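Local coordinates for protein leucyl-trna synthetase (PDB 5FOC) that probably charges tRNA(Leu) with leucine and, through its editing domain, the part present here, hydrolyses mischarged aminoacyl-tRNA, at residues K106-N111 against V116-V121. The protein carries 2 engineered substitutions. Numbering follows the deposited sequence.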
loop_
_atom_site.group_PDB
_atom_site.type_symbol
_atom_site.label_atom_id
_atom_site.label_comp_id
_atom_site.label_asym_id
_atom_site.label_seq_id
_atom_site.Cartn_x
_atom_site.Cartn_y
_atom_site.Cartn_z
ATOM N N LYS A 106 -18.328 17.866 -9.762
ATOM C CA LYS A 106 -17.816 18.247 -8.477
ATOM C C LYS A 106 -18.776 17.735 -7.408
ATOM O O LYS A 106 -18.341 17.038 -6.500
ATOM C CB LYS A 106 -17.632 19.767 -8.371
ATOM C CG LYS A 106 -17.055 20.247 -7.038
ATOM C CD LYS A 106 -17.325 21.731 -6.796
ATOM C CE LYS A 106 -16.302 22.611 -7.452
ATOM N NZ LYS A 106 -16.585 24.031 -7.111
ATOM N N ASN A 107 -20.076 18.055 -7.528
ATOM C CA ASN A 107 -21.075 17.620 -6.558
ATOM C C ASN A 107 -21.192 16.092 -6.397
ATOM O O ASN A 107 -21.585 15.605 -5.331
ATOM C CB ASN A 107 -22.457 18.181 -6.937
ATOM C CG ASN A 107 -22.588 19.683 -6.720
ATOM O OD1 ASN A 107 -21.764 20.312 -6.059
ATOM N ND2 ASN A 107 -23.635 20.277 -7.319
ATOM N N LYS A 108 -20.862 15.350 -7.461
ATOM C CA LYS A 108 -20.867 13.895 -7.441
ATOM C C LYS A 108 -19.646 13.337 -6.694
ATOM O O LYS A 108 -19.756 12.355 -5.959
ATOM C CB LYS A 108 -20.911 13.348 -8.876
ATOM C CG LYS A 108 -21.069 11.835 -9.017
ATOM C CD LYS A 108 -21.043 11.411 -10.490
ATOM C CE LYS A 108 -21.633 10.022 -10.774
ATOM N NZ LYS A 108 -21.156 8.943 -9.866
ATOM N N ILE A 109 -18.488 13.973 -6.885
ATOM C CA ILE A 109 -17.214 13.483 -6.308
ATOM C C ILE A 109 -17.153 13.899 -4.839
ATOM O O ILE A 109 -16.829 13.060 -3.993
ATOM C CB ILE A 109 -15.941 13.969 -7.102
ATOM C CG1 ILE A 109 -16.014 13.430 -8.511
ATOM C CG2 ILE A 109 -14.691 13.446 -6.431
ATOM C CD1 ILE A 109 -15.135 14.194 -9.450
ATOM N N TRP A 110 -17.467 15.169 -4.546
ATOM C CA TRP A 110 -17.383 15.708 -3.169
ATOM C C TRP A 110 -18.656 15.368 -2.413
ATOM O O TRP A 110 -19.482 16.223 -2.152
ATOM C CB TRP A 110 -17.110 17.206 -3.173
ATOM C CG TRP A 110 -15.761 17.574 -3.843
ATOM C CD1 TRP A 110 -14.849 16.732 -4.445
ATOM C CD2 TRP A 110 -15.209 18.881 -3.942
ATOM N NE1 TRP A 110 -13.769 17.454 -4.942
ATOM C CE2 TRP A 110 -13.970 18.773 -4.659
ATOM C CE3 TRP A 110 -15.646 20.148 -3.541
ATOM C CZ2 TRP A 110 -13.164 19.870 -4.897
ATOM C CZ3 TRP A 110 -14.860 21.237 -3.828
ATOM C CH2 TRP A 110 -13.620 21.086 -4.493
ATOM N N ASN A 111 -18.836 14.095 -2.174
ATOM C CA ASN A 111 -20.146 13.541 -1.763
ATOM C C ASN A 111 -19.866 12.261 -1.067
ATOM O O ASN A 111 -19.140 11.423 -1.550
ATOM C CB ASN A 111 -20.994 13.313 -3.033
ATOM C CG ASN A 111 -22.449 13.057 -2.757
ATOM O OD1 ASN A 111 -22.804 12.200 -1.966
ATOM N ND2 ASN A 111 -23.291 13.734 -3.488
ATOM N N VAL A 116 -18.698 5.810 -0.470
ATOM C CA VAL A 116 -19.441 4.702 0.147
ATOM C C VAL A 116 -20.161 3.803 -0.881
ATOM O O VAL A 116 -20.154 2.585 -0.748
ATOM C CB VAL A 116 -20.474 5.219 1.192
ATOM C CG1 VAL A 116 -21.280 4.053 1.770
ATOM C CG2 VAL A 116 -19.754 5.958 2.298
ATOM N N LYS A 117 -20.813 4.404 -1.874
ATOM C CA LYS A 117 -21.622 3.649 -2.829
ATOM C C LYS A 117 -20.962 3.498 -4.198
ATOM O O LYS A 117 -20.982 2.405 -4.767
ATOM C CB LYS A 117 -22.969 4.315 -2.992
ATOM C CG LYS A 117 -23.855 4.270 -1.743
ATOM C CD LYS A 117 -25.290 4.551 -2.145
ATOM C CE LYS A 117 -26.165 4.952 -0.975
ATOM N NZ LYS A 117 -27.438 5.441 -1.547
ATOM N N ASP A 118 -20.361 4.567 -4.717
ATOM C CA ASP A 118 -20.062 4.634 -6.135
ATOM C C ASP A 118 -18.712 3.932 -6.435
ATOM O O ASP A 118 -18.611 3.211 -7.439
ATOM C CB ASP A 118 -19.961 6.100 -6.644
ATOM C CG ASP A 118 -21.299 6.874 -6.632
ATOM O OD1 ASP A 118 -22.379 6.268 -6.456
ATOM O OD2 ASP A 118 -21.254 8.134 -6.823
ATOM N N LYS A 119 -17.702 4.165 -5.595
ATOM C CA LYS A 119 -16.306 3.731 -5.902
ATOM C C LYS A 119 -15.749 2.909 -4.728
ATOM O O LYS A 119 -16.197 3.088 -3.553
ATOM C CB LYS A 119 -15.385 4.957 -6.105
ATOM C CG LYS A 119 -15.801 5.955 -7.146
ATOM C CD LYS A 119 -16.157 5.337 -8.484
ATOM C CE LYS A 119 -16.575 6.361 -9.508
ATOM N NZ LYS A 119 -16.828 5.693 -10.822
ATOM N N LYS A 120 -14.778 2.036 -5.012
ATOM C CA LYS A 120 -13.967 1.377 -3.994
ATOM C C LYS A 120 -12.740 2.246 -3.761
ATOM O O LYS A 120 -12.206 2.836 -4.705
ATOM C CB LYS A 120 -13.558 -0.030 -4.410
ATOM C CG LYS A 120 -14.692 -0.993 -4.669
ATOM C CD LYS A 120 -14.164 -2.414 -4.666
ATOM C CE LYS A 120 -15.182 -3.465 -5.081
ATOM N NZ LYS A 120 -14.521 -4.805 -5.004
ATOM N N VAL A 121 -12.309 2.356 -2.518
ATOM C CA VAL A 121 -11.120 3.150 -2.178
ATOM C C VAL A 121 -9.982 2.194 -1.917
ATOM O O VAL A 121 -10.040 1.374 -1.025
ATOM C CB VAL A 121 -11.308 4.072 -0.968
ATOM C CG1 VAL A 121 -10.020 4.843 -0.692
ATOM C CG2 VAL A 121 -12.531 4.996 -1.124
HETATM O O HOH W 1 -21.768 10.667 -5.527
HETATM O O HOH W 2 -19.875 6.354 -10.420
#
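D118 OD2 is gripped by the ammonium of K108 and by a water that also serves the K108 carbonyl. That water donates to both D118 OD2 (2.9 Å) and K108 O (2.7 Å); K108 NZ forms a salt bridge to the same D118 OD2 at 3.2 Å, the accompanying hydrogen bond being weak. One lysine thus meets one carboxylate oxygen twice, directly by its ammonium and through water by its backbone. The K108 chain runs extended, with CG anti to the backbone N (chi1 -174°), until a bend at chi4 (-47°) sets the ammonium beside the carboxylate. D118, at the end of helix 112-118, offers its OD2 branch.

A second water accepts from K108 NZ at 2.9 Å and from K119 NZ at 3.1 Å, bridging two ammonium groups whose nitrogens stand 5.5 Å apart. K119 NZ also donates to the carbonyl oxygens of I176 and C179, just ahead of strand 181-185.

Between helices 103-109 and 112-118 the chain turns sharply. W110 centres an inverse gamma turn, and N111 ND2 bonds back to N107 O at 3.1 Å with an N-H...O angle of 160°, while N111 OD1 caps D113 N as the N-cap of the next helix. One asparagine side chain therefore ties the end of the first helix to the start of the second.

The contact is a small, water-bridged surface salt bridge in the editing domain of a class I synthetase, joining helix 103-109 to the exit of helix 112-118 into strand 120-127. D118 probably offsets part of the like-charge repulsion, and the shared water, together with the carbonyls that K119 NZ meets, would help both ammoniums stay close.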